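Local coordinates for protein HAD family phosphatase (Pseudomonas syringae pv. tomato, PDB 2ODA) that is of unknown function but belongs to a Pseudomonas-specific subfamily of the haloacid dehalogenase superfamily, most of whose members are phosphatases or related phosphoryl-transfer enzymes, at residues B[55-60]-B[71-76]; B[9-14]-B[46-51]; B[108-111]-B[117-120]. One frame throughout, in Å; residues are numbered along the deposited sequence.

All three contacts are buried and reach the same parallel sheet. Contacts 2 and 3 are made wholly by buried residues, while contact 1 includes the partly exposed Trp76. Contacts 1 and 2 lie on one side of the sheet, with centres about 8 Å apart, on the neighbouring strands 55-58 and 9-12. Contact 3 packs a helix on the other side, against strand 109-112, which also neighbours strand 9-12. Contacts 2 and 3 are strand-to-helix packing, made by aliphatic groups and one phenylalanine. Contact 1 joins a strand to a loop, with two indole rings, a sulfur and a water bridge that is weak on the Trp76 side. Backbone bonds tie the three together: Ile58 to Phe11, and Leu10 to Val109 and Ile111.

Contact 1: residues B[55-60]-B[71-76]; sequences CAWIDE and APVNDW
The six-membered ring of Trp76 meets Cys55 obliquely. SG lies 4.9 Å from the ring centroid and 69° off the ring normal. This is a sulfur-aromatic contact at the far end of the indole, where SG is 3.9 Å from CH2 of Trp76 and almost as near to its CZ3. Around the same indole lie Leu45 and Arg49 of helix 41-51. The second flat group, Trp57, is approached obliquely too: CG2 of Val73 comes to 4.0 Å from its CD1. Leu13 and Leu17 of helix 13-17 and Ala70 also touch the Trp57 side chain. The Trp76 CA-CB bond does not aim at the strand. With chi1 69°, CG stands between the backbone N and the carbonyl carbon, and the long ring then reaches back to Cys55. A bond from Trp76 N to Val73 O, 3.2 Å, closes a beta-turn with these two contact residues at its ends. One water joins the backbones. It accepts from Cys55 N at 3.0 Å and donates weakly to Trp76 O at 3.3 Å. Beyond the strand end, Asp59 turns its carboxylate onto the chain. OD1 takes Glu60 N at 2.7 Å on its anti side and also binds Leu61 N, while OD2 takes Ser14 N. Strand 55-58, helix 63-69 and strand 78-79 form a beta-alpha-beta crossover. The 71-76 loop is its return connection and packs on the first strand; such parallel crossovers build the Rossmann-like core of HAD proteins.

Contact 2: residues B[9-14]-B[46-51]; sequences LLFGLS and KALRDQ
Leu9, Phe11 and Leu48 share one first torsion, near -60°, which sets each CG anti to its own carbonyl carbon and beside the backbone N. Leu9 and Phe11 already point from strand 9-12 toward helix 41-51, and this torsion carries their ends on to it. Leu48, from helix 41-51, meets the ends of both. Both methyls of Leu48 are used. CD1 meets CZ of Phe11 at 3.6 Å, near the ring plane, so the methyl abuts the far edge of the phenyl. The two side chains come from opposite directions. Leu9 and Leu48 instead cross at about a right angle, and CD1 of Leu9 fits against the fork of Leu48, 3.6 Å from its CD2 and 3.7 Å from its CD1. These are close apolar contacts. Strand 9-12 is a central strand of the Rossmann-like HAD sheet, with strands 55-58 and 109-112 as neighbours. Its C-terminal end is where HAD enzymes carry their first motif. Gly12 and Ser14 appear to stand where the family usually has the two aspartates of that motif, consistent with a function other than that of ordinary HAD phosphatases. Ser14 OG is hydrogen-bonded to OD2 of Asp19. Helix 179-191 packs alongside, with Leu183 on Leu9 and Leu179 on Phe11. The outer side of helix 41-51 is polar. There Lys46 NZ forms a salt bridge to OD2 of Asp50, 2.8 Å away, using the syn lone pair. This i to i+4 pair lies on the helix surface and spans the same turn as the backbone bond from Asp50 N to Lys46 O.

Contact 3: residues B[108-111]-B[117-120]; sequences CVLI and LLQS
Leu110 of strand 109-112 packs against Leu117 and Leu118 of helix 115-123. These are the first two elements of a beta-alpha-beta unit completed by strand 127-131, part of the Rossmann-like HAD sheet. The tight part is made by one methyl. Leu110 turns CG anti to its backbone N, chi1 165°, and CD2 rests against the helix backbone. It sits 4.0 Å from CG of Leu117 and as near to CA of Leu118. The first bond of the Leu117 side chain runs neither toward the strand nor away from it, but its end comes nearer to the methyl. Leu118 is looser: its CD2 stays 4.4 Å from CD2 of Leu110, and it also packs on Leu164 and Leu167 of helix 150-167. Cys93 of helix 91-99 touches Leu110 as well. On the solvent side, Gln119 points away from the strand, is partly exposed, and binds Asn123 through NE2. Ser120, by contrast, is buried; it takes little part, and its OG is satisfied by Gln89 O. The closest approach is not between two side chains: CD2 of Leu110 lies 3.3 Å from the backbone O of Leu117.

Contact 1: residues B[55-60]-B[71-76]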
loop_
_atom_site.group_PDB
_atom_site.type_symbol
_atom_site.label_atom_id
_atom_site.label_comp_id
_atom_site.label_asym_id
_atom_site.label_seq_id
_atom_site.Cartn_x
_atom_site.Cartn_y
_atom_site.Cartn_z
ATOM N N CYS B 55 3.665 16.186 2.131
ATOM C CA CYS B 55 2.803 16.228 0.950
ATOM C C CYS B 55 3.639 15.953 -0.275
ATOM O O CYS B 55 4.771 16.420 -0.366
ATOM C CB CYS B 55 2.132 17.619 0.786
ATOM S SG CYS B 55 1.042 18.112 2.142
ATOM N N ALA B 56 3.074 15.202 -1.223
ATOM C CA ALA B 56 3.688 15.020 -2.532
ATOM C C ALA B 56 2.608 15.199 -3.582
ATOM O O ALA B 56 1.434 14.904 -3.305
ATOM C CB ALA B 56 4.244 13.611 -2.669
ATOM N N TRP B 57 3.005 15.622 -4.784
ATOM C CA TRP B 57 2.062 15.649 -5.907
ATOM C C TRP B 57 2.305 14.517 -6.883
ATOM O O TRP B 57 3.439 14.031 -7.038
ATOM C CB TRP B 57 2.065 16.995 -6.649
ATOM C CG TRP B 57 3.361 17.353 -7.351
ATOM C CD1 TRP B 57 4.363 18.162 -6.866
ATOM C CD2 TRP B 57 3.756 16.965 -8.671
ATOM N NE1 TRP B 57 5.366 18.278 -7.803
ATOM C CE2 TRP B 57 5.015 17.565 -8.926
ATOM C CE3 TRP B 57 3.177 16.148 -9.657
ATOM C CZ2 TRP B 57 5.710 17.382 -10.135
ATOM C CZ3 TRP B 57 3.874 15.953 -10.865
ATOM C CH2 TRP B 57 5.131 16.571 -11.090
ATOM N N ILE B 58 1.218 14.106 -7.534
ATOM C CA ILE B 58 1.243 13.016 -8.502
ATOM C C ILE B 58 0.632 13.503 -9.797
ATOM O O ILE B 58 -0.419 14.140 -9.787
ATOM C CB ILE B 58 0.389 11.829 -7.999
ATOM C CG1 ILE B 58 1.034 11.235 -6.750
ATOM C CG2 ILE B 58 0.199 10.776 -9.102
ATOM C CD1 ILE B 58 0.176 10.175 -6.073
ATOM N N ASP B 59 1.267 13.180 -10.915
ATOM C CA ASP B 59 0.607 13.384 -12.209
ATOM C C ASP B 59 1.084 12.375 -13.256
ATOM O O ASP B 59 1.942 11.516 -12.972
ATOM C CB ASP B 59 0.754 14.838 -12.676
ATOM C CG ASP B 59 -0.498 15.335 -13.405
ATOM O OD1 ASP B 59 -0.816 14.796 -14.484
ATOM O OD2 ASP B 59 -1.167 16.255 -12.907
ATOM N N GLU B 60 0.495 12.438 -14.449
ATOM C CA GLU B 60 0.910 11.553 -15.544
ATOM C C GLU B 60 1.289 12.364 -16.784
ATOM O O GLU B 60 1.782 11.809 -17.774
ATOM C CB GLU B 60 -0.198 10.550 -15.872
ATOM C CG GLU B 60 -1.498 11.199 -16.346
ATOM C CD GLU B 60 -2.534 10.223 -16.878
ATOM O OE1 GLU B 60 -2.332 8.990 -16.787
ATOM O OE2 GLU B 60 -3.569 10.705 -17.391
ATOM N N ALA B 71 5.498 24.717 -10.393
ATOM C CA ALA B 71 6.122 25.970 -9.926
ATOM C C ALA B 71 5.556 26.539 -8.608
ATOM O O ALA B 71 6.348 26.842 -7.702
ATOM C CB ALA B 71 6.155 27.033 -11.035
ATOM N N PRO B 72 4.211 26.687 -8.479
ATOM C CA PRO B 72 3.716 27.253 -7.225
ATOM C C PRO B 72 3.785 26.370 -5.961
ATOM O O PRO B 72 3.466 26.864 -4.883
ATOM C CB PRO B 72 2.254 27.599 -7.555
ATOM C CG PRO B 72 1.871 26.562 -8.554
ATOM C CD PRO B 72 3.099 26.472 -9.431
ATOM N N VAL B 73 4.206 25.108 -6.088
ATOM C CA VAL B 73 4.322 24.207 -4.929
ATOM C C VAL B 73 5.722 23.615 -4.732
ATOM O O VAL B 73 5.986 22.966 -3.717
ATOM C CB VAL B 73 3.284 23.028 -4.949
ATOM C CG1 VAL B 73 1.830 23.535 -4.902
ATOM C CG2 VAL B 73 3.524 22.052 -6.134
ATOM N N ASN B 74 6.631 23.814 -5.681
ATOM C CA ASN B 74 7.916 23.120 -5.581
ATOM C C ASN B 74 8.882 23.663 -4.515
ATOM O O ASN B 74 9.957 23.109 -4.339
ATOM C CB ASN B 74 8.615 22.960 -6.952
ATOM C CG ASN B 74 9.042 24.284 -7.564
ATOM O OD1 ASN B 74 9.403 25.231 -6.863
ATOM N ND2 ASN B 74 9.023 24.345 -8.892
ATOM N N ASP B 75 8.509 24.756 -3.851
ATOM C CA ASP B 75 9.276 25.283 -2.716
ATOM C C ASP B 75 9.328 24.218 -1.591
ATOM O O ASP B 75 10.299 24.159 -0.844
ATOM C CB ASP B 75 8.627 26.577 -2.157
ATOM C CG ASP B 75 8.918 27.843 -2.997
ATOM O OD1 ASP B 75 10.052 28.044 -3.477
ATOM O OD2 ASP B 75 7.990 28.681 -3.150
ATOM N N TRP B 76 8.293 23.372 -1.475
ATOM C CA TRP B 76 8.156 22.521 -0.293
ATOM C C TRP B 76 7.508 21.166 -0.552
ATOM O O TRP B 76 7.644 20.234 0.248
ATOM C CB TRP B 76 7.373 23.278 0.779
ATOM C CG TRP B 76 5.924 23.484 0.411
ATOM C CD1 TRP B 76 5.410 24.397 -0.482
ATOM C CD2 TRP B 76 4.814 22.738 0.909
ATOM N NE1 TRP B 76 4.040 24.260 -0.563
ATOM C CE2 TRP B 76 3.649 23.254 0.290
ATOM C CE3 TRP B 76 4.685 21.677 1.827
ATOM C CZ2 TRP B 76 2.372 22.749 0.572
ATOM C CZ3 TRP B 76 3.412 21.180 2.104
ATOM C CH2 TRP B 76 2.276 21.723 1.479
HETATM O O HOH W 1 6.024 18.078 2.226
#

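Contact 2: residues B[9-14]-B[46-51]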
loop_
_atom_site.group_PDB
_atom_site.type_symbol
_atom_site.label_atom_id
_atom_site.label_comp_id
_atom_site.label_asym_id
_atom_site.label_seq_id
_atom_site.Cartn_x
_atom_site.Cartn_y
_atom_site.Cartn_z
ATOM N N LEU B 9 -0.187 13.379 2.871
ATOM C CA LEU B 9 -1.211 13.708 1.900
ATOM C C LEU B 9 -0.628 13.685 0.495
ATOM O O LEU B 9 0.459 14.238 0.233
ATOM C CB LEU B 9 -1.850 15.076 2.192
ATOM C CG LEU B 9 -2.504 15.327 3.560
ATOM C CD1 LEU B 9 -2.970 16.782 3.661
ATOM C CD2 LEU B 9 -3.694 14.392 3.783
ATOM N N LEU B 10 -1.350 13.029 -0.408
ATOM C CA LEU B 10 -1.001 12.992 -1.835
ATOM C C LEU B 10 -1.989 13.832 -2.600
ATOM O O LEU B 10 -3.186 13.754 -2.320
ATOM C CB LEU B 10 -1.068 11.557 -2.349
ATOM C CG LEU B 10 -0.219 10.554 -1.557
ATOM C CD1 LEU B 10 -0.356 9.168 -2.211
ATOM C CD2 LEU B 10 1.263 10.994 -1.471
ATOM N N PHE B 11 -1.507 14.617 -3.573
ATOM C CA PHE B 11 -2.388 15.465 -4.392
ATOM C C PHE B 11 -2.145 15.217 -5.865
ATOM O O PHE B 11 -1.004 15.153 -6.305
ATOM C CB PHE B 11 -2.073 16.954 -4.172
ATOM C CG PHE B 11 -2.420 17.469 -2.817
ATOM C CD1 PHE B 11 -1.490 17.415 -1.777
ATOM C CD2 PHE B 11 -3.651 18.069 -2.586
ATOM C CE1 PHE B 11 -1.811 17.934 -0.505
ATOM C CE2 PHE B 11 -3.974 18.602 -1.327
ATOM C CZ PHE B 11 -3.041 18.533 -0.296
ATOM N N GLY B 12 -3.207 15.117 -6.650
ATOM C CA GLY B 12 -3.032 15.317 -8.095
ATOM C C GLY B 12 -2.455 16.720 -8.334
ATOM O O GLY B 12 -2.685 17.633 -7.549
ATOM N N LEU B 13 -1.720 16.908 -9.420
ATOM C CA LEU B 13 -1.237 18.230 -9.752
ATOM C C LEU B 13 -2.228 19.006 -10.635
ATOM O O LEU B 13 -2.952 19.895 -10.141
ATOM C CB LEU B 13 0.181 18.149 -10.352
ATOM C CG LEU B 13 0.868 19.488 -10.678
ATOM C CD1 LEU B 13 1.218 20.354 -9.415
ATOM C CD2 LEU B 13 2.097 19.199 -11.520
ATOM N N SER B 14 -2.289 18.647 -11.914
ATOM C CA SER B 14 -3.259 19.232 -12.854
ATOM C C SER B 14 -4.715 18.927 -12.454
ATOM O O SER B 14 -5.052 17.780 -12.097
ATOM C CB SER B 14 -2.947 18.737 -14.285
ATOM O OG SER B 14 -3.994 19.048 -15.187
ATOM N N LYS B 46 -1.110 26.741 2.945
ATOM C CA LYS B 46 -0.439 27.423 4.069
ATOM C C LYS B 46 -0.564 26.623 5.347
ATOM O O LYS B 46 0.451 26.401 6.004
ATOM C CB LYS B 46 -0.927 28.852 4.299
ATOM C CG LYS B 46 -0.317 29.418 5.593
ATOM C CD LYS B 46 -0.472 30.924 5.715
ATOM C CE LYS B 46 0.109 31.360 7.092
ATOM N NZ LYS B 46 1.582 31.230 7.119
ATOM N N ALA B 47 -1.785 26.174 5.672
ATOM C CA ALA B 47 -2.043 25.384 6.881
ATOM C C ALA B 47 -1.194 24.128 6.878
ATOM O O ALA B 47 -0.524 23.819 7.881
ATOM C CB ALA B 47 -3.517 25.029 6.991
ATOM N N LEU B 48 -1.159 23.441 5.735
ATOM C CA LEU B 48 -0.414 22.184 5.634
ATOM C C LEU B 48 1.092 22.391 5.723
ATOM O O LEU B 48 1.798 21.658 6.439
ATOM C CB LEU B 48 -0.770 21.439 4.337
ATOM C CG LEU B 48 -2.207 20.961 4.221
ATOM C CD1 LEU B 48 -2.443 20.388 2.790
ATOM C CD2 LEU B 48 -2.540 19.935 5.325
ATOM N N ARG B 49 1.598 23.386 4.999
ATOM C CA ARG B 49 3.020 23.668 5.035
ATOM C C ARG B 49 3.446 24.125 6.435
ATOM O O ARG B 49 4.476 23.675 6.948
ATOM C CB ARG B 49 3.401 24.723 3.989
ATOM C CG ARG B 49 4.902 24.860 3.849
ATOM C CD ARG B 49 5.297 25.969 2.952
ATOM N NE ARG B 49 6.746 25.981 2.829
ATOM C CZ ARG B 49 7.427 26.725 1.960
ATOM N NH1 ARG B 49 6.804 27.514 1.103
ATOM N NH2 ARG B 49 8.746 26.646 1.927
ATOM N N ASP B 50 2.663 25.007 7.047
ATOM C CA ASP B 50 2.974 25.450 8.410
ATOM C C ASP B 50 2.992 24.290 9.399
ATOM O O ASP B 50 3.848 24.275 10.294
ATOM C CB ASP B 50 2.003 26.517 8.880
ATOM C CG ASP B 50 2.235 27.871 8.201
ATOM O OD1 ASP B 50 3.224 28.041 7.436
ATOM O OD2 ASP B 50 1.398 28.745 8.443
ATOM N N GLN B 51 2.081 23.324 9.224
ATOM C CA GLN B 51 2.016 22.113 10.062
ATOM C C GLN B 51 3.180 21.146 9.845
ATOM O O GLN B 51 3.357 20.217 10.639
ATOM C CB GLN B 51 0.759 21.287 9.750
ATOM C CG GLN B 51 -0.551 21.774 10.265
ATOM C CD GLN B 51 -1.694 20.969 9.648
ATOM O OE1 GLN B 51 -1.618 19.740 9.527
ATOM N NE2 GLN B 51 -2.756 21.656 9.261
#

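Contact 3: residues B[108-111]-B[117-120]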
loop_
_atom_site.group_PDB
_atom_site.type_symbol
_atom_site.label_atom_id
_atom_site.label_comp_id
_atom_site.label_asym_id
_atom_site.label_seq_id
_atom_site.Cartn_x
_atom_site.Cartn_y
_atom_site.Cartn_z
ATOM N N CYS B 108 -3.170 7.650 5.463
ATOM C CA CYS B 108 -2.736 8.399 4.265
ATOM C C CYS B 108 -3.932 8.738 3.364
ATOM O O CYS B 108 -4.862 7.941 3.239
ATOM C CB CYS B 108 -1.670 7.628 3.489
ATOM S SG CYS B 108 -0.108 7.455 4.389
ATOM N N VAL B 109 -3.901 9.921 2.742
ATOM C CA VAL B 109 -5.034 10.407 1.936
ATOM C C VAL B 109 -4.567 10.857 0.553
ATOM O O VAL B 109 -3.475 11.409 0.417
ATOM C CB VAL B 109 -5.743 11.609 2.613
ATOM C CG1 VAL B 109 -7.029 11.983 1.860
ATOM C CG2 VAL B 109 -6.057 11.304 4.084
ATOM N N LEU B 110 -5.406 10.606 -0.463
ATOM C CA LEU B 110 -5.165 11.121 -1.806
ATOM C C LEU B 110 -6.294 12.083 -2.115
ATOM O O LEU B 110 -7.464 11.751 -1.936
ATOM C CB LEU B 110 -5.168 9.989 -2.863
ATOM C CG LEU B 110 -5.277 10.472 -4.328
ATOM C CD1 LEU B 110 -3.999 11.187 -4.785
ATOM C CD2 LEU B 110 -5.568 9.287 -5.269
ATOM N N ILE B 111 -5.935 13.260 -2.590
ATOM C CA ILE B 111 -6.911 14.248 -3.024
ATOM C C ILE B 111 -6.735 14.431 -4.537
ATOM O O ILE B 111 -5.626 14.701 -4.984
ATOM C CB ILE B 111 -6.654 15.590 -2.312
ATOM C CG1 ILE B 111 -6.765 15.403 -0.782
ATOM C CG2 ILE B 111 -7.645 16.666 -2.791
ATOM C CD1 ILE B 111 -5.424 15.377 -0.052
ATOM N N LEU B 117 -6.833 8.612 -11.372
ATOM C CA LEU B 117 -5.947 8.741 -10.231
ATOM C C LEU B 117 -6.640 8.377 -8.921
ATOM O O LEU B 117 -6.049 7.694 -8.077
ATOM C CB LEU B 117 -5.314 10.135 -10.200
ATOM C CG LEU B 117 -4.493 10.475 -8.944
ATOM C CD1 LEU B 117 -3.293 9.502 -8.723
ATOM C CD2 LEU B 117 -4.018 11.935 -9.044
ATOM N N LEU B 118 -7.877 8.834 -8.721
ATOM C CA LEU B 118 -8.656 8.385 -7.568
ATOM C C LEU B 118 -8.764 6.869 -7.489
ATOM O O LEU B 118 -8.642 6.287 -6.408
ATOM C CB LEU B 118 -10.051 9.022 -7.551
ATOM C CG LEU B 118 -9.977 10.536 -7.295
ATOM C CD1 LEU B 118 -11.282 11.188 -7.742
ATOM C CD2 LEU B 118 -9.659 10.807 -5.809
ATOM N N GLN B 119 -9.009 6.226 -8.622
ATOM C CA GLN B 119 -9.018 4.758 -8.685
ATOM C C GLN B 119 -7.676 4.147 -8.252
ATOM O O GLN B 119 -7.646 3.122 -7.561
ATOM C CB GLN B 119 -9.405 4.282 -10.090
ATOM C CG GLN B 119 -9.687 2.743 -10.167
ATOM C CD GLN B 119 -10.884 2.335 -9.325
ATOM O OE1 GLN B 119 -12.009 2.705 -9.622
ATOM N NE2 GLN B 119 -10.645 1.587 -8.263
ATOM N N SER B 120 -6.571 4.757 -8.683
ATOM C CA SER B 120 -5.242 4.325 -8.214
ATOM C C SER B 120 -5.184 4.401 -6.675
ATOM O O SER B 120 -4.702 3.481 -6.026
ATOM C CB SER B 120 -4.135 5.180 -8.863
ATOM O OG SER B 120 -2.870 4.930 -8.264
#